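Scyllo-inositol 2-dehydrogenase (NADP(+)) IolW (Bacillus subtilis subsp. subtilis, PDB 3GDO) catalyses the reversible NADPH-dependent reduction of scyllo-inosose to scyllo-inositol and cannot use NADH in its place. Local coordinates at residues K194-N199 with F213-D218; T148-Y153 with R238-G243; A100-G105 with N328-I333. All blocks are in the same frame, centred on the assembly; numbering follows the deposited sequence.

Overall arrangement
The chain first builds a Rossmann-type domain, and residues 100-105 lie in it, at the start of helix 102-115. Residues 148-153 follow, on a strand of the C-terminal domain's sheet. Residues 194-199 and 213-218 come next and close the shortest loop, the hairpin of interaction 1. Residues 238-243 then return to 148-153 and close interaction 2 round that hairpin. Last, residues 328-333 on helix 323-342 reach back to 100-105. Interaction 3 thus encloses the other two, and none cross. Interactions 1 and 2 join strands of one sheet, and both touch the second subunit. Interaction 3 ties the two domains together, and its Ile332 packs on interaction 1.

Interaction 1 of 3, residues K194-N199 with F213-D218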
loop_
_atom_site.group_PDB
_atom_site.type_symbol
_atom_site.label_atom_id
_atom_site.label_comp_id
_atom_site.label_asym_id
_atom_site.label_seq_id
_atom_site.Cartn_x
_atom_site.Cartn_y
_atom_site.Cartn_z
ATOM N N LYS B 194 9.664 -5.181 -15.617
ATOM C CA LYS B 194 11.041 -4.954 -15.992
ATOM C C LYS B 194 11.983 -4.835 -14.812
ATOM O O LYS B 194 13.195 -4.884 -14.996
ATOM C CB LYS B 194 11.199 -3.801 -16.955
ATOM C CG LYS B 194 10.482 -2.534 -16.633
ATOM C CD LYS B 194 10.582 -1.661 -17.893
ATOM C CE LYS B 194 9.753 -0.384 -17.815
ATOM N NZ LYS B 194 10.436 0.639 -16.966
ATOM N N ALA B 195 11.431 -4.716 -13.599
ATOM C CA ALA B 195 12.271 -4.644 -12.427
ATOM C C ALA B 195 11.466 -4.976 -11.186
ATOM O O ALA B 195 10.219 -4.974 -11.229
ATOM C CB ALA B 195 12.941 -3.273 -12.322
ATOM N N VAL B 196 12.176 -5.308 -10.106
ATOM C CA VAL B 196 11.546 -5.633 -8.822
ATOM C C VAL B 196 12.307 -4.850 -7.774
ATOM O O VAL B 196 13.551 -4.852 -7.771
ATOM C CB VAL B 196 11.658 -7.151 -8.500
ATOM C CG1 VAL B 196 11.108 -7.505 -7.093
ATOM C CG2 VAL B 196 10.977 -7.995 -9.572
ATOM N N THR B 197 11.580 -4.162 -6.896
ATOM C CA THR B 197 12.201 -3.482 -5.751
ATOM C C THR B 197 11.508 -4.051 -4.499
ATOM O O THR B 197 10.268 -4.124 -4.442
ATOM C CB THR B 197 12.073 -1.955 -5.886
ATOM O OG1 THR B 197 12.616 -1.525 -7.148
ATOM C CG2 THR B 197 12.810 -1.196 -4.721
ATOM N N ALA B 198 12.262 -4.481 -3.495
ATOM C CA ALA B 198 11.583 -5.203 -2.409
ATOM C C ALA B 198 12.249 -5.030 -1.061
ATOM O O ALA B 198 13.458 -4.818 -0.971
ATOM C CB ALA B 198 11.479 -6.703 -2.761
ATOM N N ASN B 199 11.433 -5.169 -0.014
ATOM C CA ASN B 199 11.918 -5.333 1.337
ATOM C C ASN B 199 11.321 -6.640 1.857
ATOM O O ASN B 199 10.092 -6.859 1.824
ATOM C CB ASN B 199 11.542 -4.119 2.204
ATOM C CG ASN B 199 12.101 -4.208 3.627
ATOM O OD1 ASN B 199 13.238 -4.665 3.838
ATOM N ND2 ASN B 199 11.294 -3.794 4.618
ATOM N N PHE B 213 6.796 -8.905 3.713
ATOM C CA PHE B 213 7.336 -8.550 2.405
ATOM C C PHE B 213 6.545 -7.403 1.815
ATOM O O PHE B 213 5.297 -7.292 1.978
ATOM C CB PHE B 213 7.344 -9.772 1.438
ATOM C CG PHE B 213 5.970 -10.297 1.124
ATOM C CD1 PHE B 213 5.190 -9.706 0.116
ATOM C CD2 PHE B 213 5.435 -11.348 1.841
ATOM C CE1 PHE B 213 3.907 -10.165 -0.143
ATOM C CE2 PHE B 213 4.154 -11.791 1.604
ATOM C CZ PHE B 213 3.394 -11.216 0.583
ATOM N N HIS B 214 7.275 -6.575 1.100
ATOM C CA HIS B 214 6.698 -5.504 0.322
ATOM C C HIS B 214 7.422 -5.470 -1.043
ATOM O O HIS B 214 8.611 -5.159 -1.112
ATOM C CB HIS B 214 6.916 -4.167 1.053
ATOM C CG HIS B 214 6.104 -3.071 0.471
ATOM N ND1 HIS B 214 6.457 -2.424 -0.704
ATOM C CD2 HIS B 214 4.889 -2.581 0.833
ATOM C CE1 HIS B 214 5.513 -1.542 -1.004
ATOM N NE2 HIS B 214 4.547 -1.627 -0.097
ATOM N N LEU B 215 6.736 -5.810 -2.115
ATOM C CA LEU B 215 7.388 -5.845 -3.426
ATOM C C LEU B 215 6.771 -4.831 -4.371
ATOM O O LEU B 215 5.549 -4.679 -4.405
ATOM C CB LEU B 215 7.215 -7.239 -4.067
ATOM C CG LEU B 215 8.185 -8.386 -3.801
ATOM C CD1 LEU B 215 8.247 -8.740 -2.305
ATOM C CD2 LEU B 215 7.699 -9.589 -4.608
ATOM N N THR B 216 7.612 -4.159 -5.140
ATOM C CA THR B 216 7.142 -3.347 -6.251
ATOM C C THR B 216 7.604 -3.994 -7.567
ATOM O O THR B 216 8.835 -4.160 -7.790
ATOM C CB THR B 216 7.689 -1.888 -6.179
ATOM O OG1 THR B 216 7.264 -1.268 -4.949
ATOM C CG2 THR B 216 7.217 -1.060 -7.388
ATOM N N LEU B 217 6.646 -4.360 -8.400
ATOM C CA LEU B 217 6.931 -4.823 -9.781
ATOM C C LEU B 217 6.724 -3.709 -10.798
ATOM O O LEU B 217 5.606 -3.173 -10.957
ATOM C CB LEU B 217 6.119 -6.067 -10.160
ATOM C CG LEU B 217 6.551 -7.430 -9.596
ATOM C CD1 LEU B 217 6.637 -7.477 -8.080
ATOM C CD2 LEU B 217 5.593 -8.551 -10.074
ATOM N N ASP B 218 7.835 -3.355 -11.450
ATOM C CA ASP B 218 7.904 -2.172 -12.277
ATOM C C ASP B 218 7.477 -2.546 -13.695
ATOM O O ASP B 218 8.184 -3.286 -14.387
ATOM C CB ASP B 218 9.344 -1.593 -12.235
ATOM C CG ASP B 218 9.535 -0.342 -13.137
ATOM O OD1 ASP B 218 8.553 0.221 -13.684
ATOM O OD2 ASP B 218 10.707 0.071 -13.294
HETATM O O HOH W 1 8.574 -2.205 -2.737
#
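Ala198 and Leu215 meet on the face of the hairpin that also carries Val196 and Leu217. The methyl of Ala198 is a low bump, with CB 3.8 Å from Leu215 CG. Leu215 CG lies anti to the carbonyl carbon (chi1 -87°), and the branch sets CD1 against the same methyl. Val196 fits more loosely, its CG1 turned to Leu215 and its CG2 to Leu217. Helix 323-342 covers this face, with Ile332 on Val196 and Ala336 on Ala198 and Leu215. Thr197 with Thr216 and Asn199 with His214 are antiparallel hydrogen-bonded pairs. On their face a water sits in the hollow between His214 and Thr216. It lies in the imidazole plane, 2.9 Å from His214 ND1 and 2.7 Å from Thr216 OG1, and donates to Thr197 O. The Lys194 chain bends at its last torsion, and NZ makes a long salt bridge of 3.7 Å to Asp218 OD2. Asp218 OD1 accepts from Gly220 N and Gln223 NE2. An alanine at Asp218 would probably leave the Lys194 ammonium without this partner and Gly220 N without its acceptor. The hairpin thus has an apolar face for the helix and a more polar, hydrated one, where His214 meets His214 of the second subunit.

Interaction 2 of 3, residues T148-Y153 with R238-G243; sequences TYQVSY and RYQIHG
Arg238 CG stands anti to the backbone N (chi1 178°), and the chain runs extended to NE. Tyr153 CG is likewise anti (chi1 -161°). The two side chains lie side by side and point the same way. Arg238 NH1 sits 3.5 Å above the centre of the Tyr153 ring, a cation-pi contact with the planes 76° apart. A water in the guanidinium plane, 2.8 Å from Arg238 NH1, accepts from it and donates to Ser152 O. Arg238 NE makes a weak hydrogen bond to Tyr239 OH, which is also bonded to Gln185. The face of Tyr149, Val151, Tyr239 and Ile241, mostly aromatic and aliphatic, packs on helices 129-139 and 174-190. Val151 CG2 packs on Tyr239 CD1, Tyr149 OH comes to the edge of the Tyr239 ring, and Ile241 CD1 lies 3.6 Å from Tyr149 CE1. On the other face Gln150 and Gln240 form an antiparallel hydrogen-bonded pair. A second water there donates to Gln150 OE1 and bonds His242 NE2, while His242 ND1 bonds Ser247 OG. Arg238 and Tyr239 form a classic beta bulge against strand 246-250. The buried arginine's charge is probably eased by the Tyr153 face, a water, Tyr239 OH and a weak, long ion pair to Asp130.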
loop_
_atom_site.group_PDB
_atom_site.type_symbol
_atom_site.label_atom_id
_atom_site.label_comp_id
_atom_site.label_asym_id
_atom_site.label_seq_id
_atom_site.Cartn_x
_atom_site.Cartn_y
_atom_site.Cartn_z
ATOM N N THR B 148 -2.320 1.152 -11.540
ATOM C CA THR B 148 -1.864 0.794 -10.198
ATOM C C THR B 148 -2.607 -0.458 -9.756
ATOM O O THR B 148 -3.871 -0.532 -9.842
ATOM C CB THR B 148 -2.135 1.941 -9.167
ATOM O OG1 THR B 148 -1.538 3.149 -9.615
ATOM C CG2 THR B 148 -1.532 1.631 -7.814
ATOM N N TYR B 149 -1.850 -1.416 -9.213
ATOM C CA TYR B 149 -2.413 -2.740 -8.864
ATOM C C TYR B 149 -1.795 -3.158 -7.547
ATOM O O TYR B 149 -0.600 -3.524 -7.481
ATOM C CB TYR B 149 -2.086 -3.767 -9.989
ATOM C CG TYR B 149 -2.619 -5.170 -9.728
ATOM C CD1 TYR B 149 -3.947 -5.513 -10.029
ATOM C CD2 TYR B 149 -1.786 -6.173 -9.213
ATOM C CE1 TYR B 149 -4.436 -6.810 -9.794
ATOM C CE2 TYR B 149 -2.247 -7.474 -8.999
ATOM C CZ TYR B 149 -3.566 -7.786 -9.271
ATOM O OH TYR B 149 -3.999 -9.061 -9.025
ATOM N N GLN B 150 -2.570 -3.040 -6.480
ATOM C CA GLN B 150 -2.003 -3.155 -5.116
ATOM C C GLN B 150 -2.727 -4.245 -4.399
ATOM O O GLN B 150 -3.969 -4.217 -4.299
ATOM C CB GLN B 150 -2.176 -1.856 -4.314
ATOM C CG GLN B 150 -1.319 -0.724 -4.818
ATOM C CD GLN B 150 -1.569 0.595 -4.065
ATOM O OE1 GLN B 150 -2.636 0.791 -3.453
ATOM N NE2 GLN B 150 -0.592 1.516 -4.140
ATOM N N VAL B 151 -1.964 -5.220 -3.927
ATOM C CA VAL B 151 -2.574 -6.415 -3.321
ATOM C C VAL B 151 -1.947 -6.621 -1.960
ATOM O O VAL B 151 -0.698 -6.572 -1.826
ATOM C CB VAL B 151 -2.376 -7.705 -4.215
ATOM C CG1 VAL B 151 -3.165 -8.850 -3.659
ATOM C CG2 VAL B 151 -2.818 -7.405 -5.651
ATOM N N SER B 152 -2.776 -6.805 -0.942
ATOM C CA SER B 152 -2.187 -7.153 0.374
ATOM C C SER B 152 -2.631 -8.478 0.903
ATOM O O SER B 152 -3.752 -8.929 0.653
ATOM C CB SER B 152 -2.379 -6.059 1.425
ATOM O OG SER B 152 -3.674 -6.053 1.937
ATOM N N TYR B 153 -1.756 -9.141 1.636
ATOM C CA TYR B 153 -2.042 -10.514 2.059
ATOM C C TYR B 153 -1.466 -10.687 3.451
ATOM O O TYR B 153 -0.340 -11.139 3.622
ATOM C CB TYR B 153 -1.353 -11.485 1.100
ATOM C CG TYR B 153 -1.868 -12.915 1.098
ATOM C CD1 TYR B 153 -1.603 -13.756 -0.003
ATOM C CD2 TYR B 153 -2.638 -13.432 2.156
ATOM C CE1 TYR B 153 -2.058 -15.058 -0.018
ATOM C CE2 TYR B 153 -3.122 -14.734 2.132
ATOM C CZ TYR B 153 -2.804 -15.545 1.045
ATOM O OH TYR B 153 -3.224 -16.837 0.999
ATOM N N ARG B 238 -7.867 -6.279 0.234
ATOM C CA ARG B 238 -7.001 -7.272 -0.443
ATOM C C ARG B 238 -6.545 -6.684 -1.786
ATOM O O ARG B 238 -5.345 -6.679 -2.084
ATOM C CB ARG B 238 -7.725 -8.601 -0.646
ATOM C CG ARG B 238 -6.859 -9.649 -1.400
ATOM C CD ARG B 238 -7.401 -11.064 -1.243
ATOM N NE ARG B 238 -6.689 -12.065 -2.072
ATOM C CZ ARG B 238 -5.728 -12.889 -1.640
ATOM N NH1 ARG B 238 -5.277 -12.825 -0.371
ATOM N NH2 ARG B 238 -5.203 -13.790 -2.487
ATOM N N TYR B 239 -7.491 -6.164 -2.561
ATOM C CA TYR B 239 -7.215 -5.523 -3.866
ATOM C C TYR B 239 -7.598 -4.060 -3.913
ATOM O O TYR B 239 -8.696 -3.676 -3.528
ATOM C CB TYR B 239 -7.950 -6.225 -5.044
ATOM C CG TYR B 239 -7.591 -7.695 -5.163
ATOM C CD1 TYR B 239 -6.457 -8.093 -5.889
ATOM C CD2 TYR B 239 -8.325 -8.662 -4.502
ATOM C CE1 TYR B 239 -6.092 -9.426 -5.980
ATOM C CE2 TYR B 239 -7.956 -10.004 -4.576
ATOM C CZ TYR B 239 -6.829 -10.371 -5.313
ATOM O OH TYR B 239 -6.444 -11.699 -5.386
ATOM N N GLN B 240 -6.697 -3.267 -4.461
ATOM C CA GLN B 240 -6.999 -1.917 -4.870
ATOM C C GLN B 240 -6.415 -1.752 -6.250
ATOM O O GLN B 240 -5.157 -1.753 -6.447
ATOM C CB GLN B 240 -6.382 -0.876 -3.904
ATOM C CG GLN B 240 -6.853 -1.015 -2.450
ATOM C CD GLN B 240 -6.060 -0.149 -1.455
ATOM O OE1 GLN B 240 -6.155 1.071 -1.455
ATOM N NE2 GLN B 240 -5.299 -0.804 -0.580
ATOM N N ILE B 241 -7.315 -1.582 -7.215
ATOM C CA ILE B 241 -6.899 -1.517 -8.608
ATOM C C ILE B 241 -7.429 -0.265 -9.298
ATOM O O ILE B 241 -8.652 -0.067 -9.338
ATOM C CB ILE B 241 -7.393 -2.757 -9.393
ATOM C CG1 ILE B 241 -7.065 -4.062 -8.662
ATOM C CG2 ILE B 241 -6.781 -2.754 -10.814
ATOM C CD1 ILE B 241 -7.718 -5.311 -9.304
ATOM N N HIS B 242 -6.530 0.535 -9.866
ATOM C CA HIS B 242 -6.886 1.819 -10.489
ATOM C C HIS B 242 -6.528 1.833 -11.958
ATOM O O HIS B 242 -5.353 1.591 -12.328
ATOM C CB HIS B 242 -6.190 2.999 -9.784
ATOM C CG HIS B 242 -6.310 2.944 -8.295
ATOM N ND1 HIS B 242 -7.532 2.880 -7.661
ATOM C CD2 HIS B 242 -5.364 2.938 -7.313
ATOM C CE1 HIS B 242 -7.337 2.790 -6.352
ATOM N NE2 HIS B 242 -6.032 2.808 -6.114
ATOM N N GLY B 243 -7.529 2.117 -12.791
ATOM C CA GLY B 243 -7.340 2.279 -14.249
ATOM C C GLY B 243 -7.714 3.673 -14.753
ATOM O O GLY B 243 -7.991 4.572 -13.945
HETATM O O HOH W 2 -4.262 3.145 -3.991
HETATM O O HOH W 3 -5.742 -10.849 1.558
#

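Interaction 3 of 3, residues A100-G105 with N328-I333; sequences ATAEEG and NVIRII
Ile330 turns one methyl against the N-terminal end of helix 102-115. Its CG2 lies anti to the backbone N, and this methyl, not the longer CG1 arm, does the touching. Ile330 CG2 is 3.3 Å from Ala102 N and 3.4 Å from Thr101 C, and it also reaches Ala100 O. The methyl meets mainly backbone, with Ala102 CB a little farther off. Ala102 in turn points its CB toward helix 323-342. It meets the base of Arg331, with Ala102 CB 3.8 Å from Arg331 CG. Arg331 then bends at chi2 and chi3, and its head folds back on its own helix. Arg331 NE donates to Asn328 OD1 at 3.0 Å, nearly along the C=O axis. The guanidinium is further held by salt bridges to Glu324 and to Glu106, the latter on helix 102-115. Thr101 points away from the contact, and its hydroxyl bonds Glu104. Thr101 OG1 donates to Glu104 OE1 at 2.7 Å and weakly accepts from Glu104 N at 3.3 Å. Thr101 N gives a weak bond to the same carboxylate. Ala102 N is bonded to Glu334 of helix 323-342, so a carboxylate of one helix meets the amino end of the other. Thr101 and Glu104 make a capping box at the start of helix 102-115, here set where the Rossmann domain of this Gfo/Idh/MocA enzyme meets its C-terminal alpha/beta domain.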
loop_
_atom_site.group_PDB
_atom_site.type_symbol
_atom_site.label_atom_id
_atom_site.label_comp_id
_atom_site.label_asym_id
_atom_site.label_seq_id
_atom_site.Cartn_x
_atom_site.Cartn_y
_atom_site.Cartn_z
ATOM N N ALA B 100 12.752 -23.760 -4.465
ATOM C CA ALA B 100 13.416 -22.598 -3.883
ATOM C C ALA B 100 14.114 -21.688 -4.915
ATOM O O ALA B 100 14.193 -20.468 -4.729
ATOM C CB ALA B 100 14.402 -23.031 -2.779
ATOM N N THR B 101 14.648 -22.276 -5.995
ATOM C CA THR B 101 15.390 -21.481 -6.983
ATOM C C THR B 101 14.818 -21.695 -8.369
ATOM O O THR B 101 14.228 -22.756 -8.666
ATOM C CB THR B 101 16.944 -21.780 -7.020
ATOM O OG1 THR B 101 17.165 -23.137 -7.395
ATOM C CG2 THR B 101 17.634 -21.524 -5.660
ATOM N N ALA B 102 15.006 -20.692 -9.218
ATOM C CA ALA B 102 14.550 -20.753 -10.596
ATOM C C ALA B 102 15.299 -21.855 -11.391
ATOM O O ALA B 102 14.705 -22.529 -12.229
ATOM C CB ALA B 102 14.720 -19.385 -11.257
ATOM N N GLU B 103 16.593 -22.000 -11.096
ATOM C CA GLU B 103 17.517 -22.995 -11.690
ATOM C C GLU B 103 17.042 -24.434 -11.454
ATOM O O GLU B 103 17.073 -25.277 -12.363
ATOM C CB GLU B 103 18.935 -22.791 -11.081
ATOM C CG GLU B 103 20.138 -23.069 -12.005
ATOM C CD GLU B 103 21.489 -22.458 -11.480
ATOM O OE1 GLU B 103 22.554 -23.132 -11.540
ATOM O OE2 GLU B 103 21.496 -21.294 -11.017
ATOM N N GLU B 104 16.569 -24.718 -10.247
ATOM C CA GLU B 104 15.980 -26.019 -9.947
ATOM C C GLU B 104 14.719 -26.237 -10.761
ATOM O O GLU B 104 14.503 -27.321 -11.308
ATOM C CB GLU B 104 15.652 -26.154 -8.465
ATOM C CG GLU B 104 16.848 -26.043 -7.565
ATOM C CD GLU B 104 16.434 -25.917 -6.105
ATOM O OE1 GLU B 104 15.897 -24.866 -5.705
ATOM O OE2 GLU B 104 16.652 -26.877 -5.356
ATOM N N GLY B 105 13.876 -25.213 -10.828
ATOM C CA GLY B 105 12.685 -25.263 -11.656
ATOM C C GLY B 105 12.943 -25.490 -13.147
ATOM O O GLY B 105 12.192 -26.251 -13.795
ATOM N N ASN B 328 8.551 -18.578 -13.368
ATOM C CA ASN B 328 8.585 -17.112 -13.360
ATOM C C ASN B 328 8.302 -16.498 -11.977
ATOM O O ASN B 328 8.884 -15.465 -11.615
ATOM C CB ASN B 328 7.682 -16.501 -14.439
ATOM C CG ASN B 328 8.347 -16.499 -15.802
ATOM O OD1 ASN B 328 9.562 -16.532 -15.899
ATOM N ND2 ASN B 328 7.542 -16.514 -16.855
ATOM N N VAL B 329 7.443 -17.171 -11.223
ATOM C CA VAL B 329 7.110 -16.799 -9.820
ATOM C C VAL B 329 8.344 -16.856 -8.961
ATOM O O VAL B 329 8.637 -15.919 -8.193
ATOM C CB VAL B 329 6.052 -17.735 -9.235
ATOM C CG1 VAL B 329 5.742 -17.385 -7.750
ATOM C CG2 VAL B 329 4.819 -17.633 -10.060
ATOM N N ILE B 330 9.080 -17.950 -9.108
ATOM C CA ILE B 330 10.328 -18.125 -8.372
ATOM C C ILE B 330 11.342 -17.088 -8.763
ATOM O O ILE B 330 12.049 -16.582 -7.928
ATOM C CB ILE B 330 10.916 -19.558 -8.552
ATOM C CG1 ILE B 330 9.877 -20.625 -8.152
ATOM C CG2 ILE B 330 12.175 -19.722 -7.734
ATOM C CD1 ILE B 330 9.105 -20.320 -6.798
ATOM N N ARG B 331 11.388 -16.746 -10.045
ATOM C CA ARG B 331 12.258 -15.683 -10.534
ATOM C C ARG B 331 11.955 -14.345 -9.842
ATOM O O ARG B 331 12.872 -13.592 -9.485
ATOM C CB ARG B 331 12.086 -15.513 -12.052
ATOM C CG ARG B 331 12.818 -16.580 -12.875
ATOM C CD ARG B 331 13.298 -16.016 -14.210
ATOM N NE ARG B 331 12.541 -16.628 -15.290
ATOM C CZ ARG B 331 12.894 -17.766 -15.889
ATOM N NH1 ARG B 331 14.006 -18.403 -15.509
ATOM N NH2 ARG B 331 12.126 -18.275 -16.862
ATOM N N ILE B 332 10.664 -14.046 -9.657
ATOM C CA ILE B 332 10.307 -12.779 -9.007
ATOM C C ILE B 332 10.683 -12.858 -7.548
ATOM O O ILE B 332 11.184 -11.879 -7.002
ATOM C CB ILE B 332 8.793 -12.462 -9.104
ATOM C CG1 ILE B 332 8.402 -12.242 -10.555
ATOM C CG2 ILE B 332 8.414 -11.192 -8.211
ATOM C CD1 ILE B 332 9.155 -11.107 -11.215
ATOM N N ILE B 333 10.445 -14.023 -6.920
ATOM C CA ILE B 333 10.780 -14.213 -5.499
ATOM C C ILE B 333 12.291 -14.029 -5.240
ATOM O O ILE B 333 12.670 -13.313 -4.316
ATOM C CB ILE B 333 10.253 -15.557 -4.964
ATOM C CG1 ILE B 333 8.724 -15.497 -4.840
ATOM C CG2 ILE B 333 10.805 -15.866 -3.624
ATOM C CD1 ILE B 333 8.137 -16.823 -4.503
#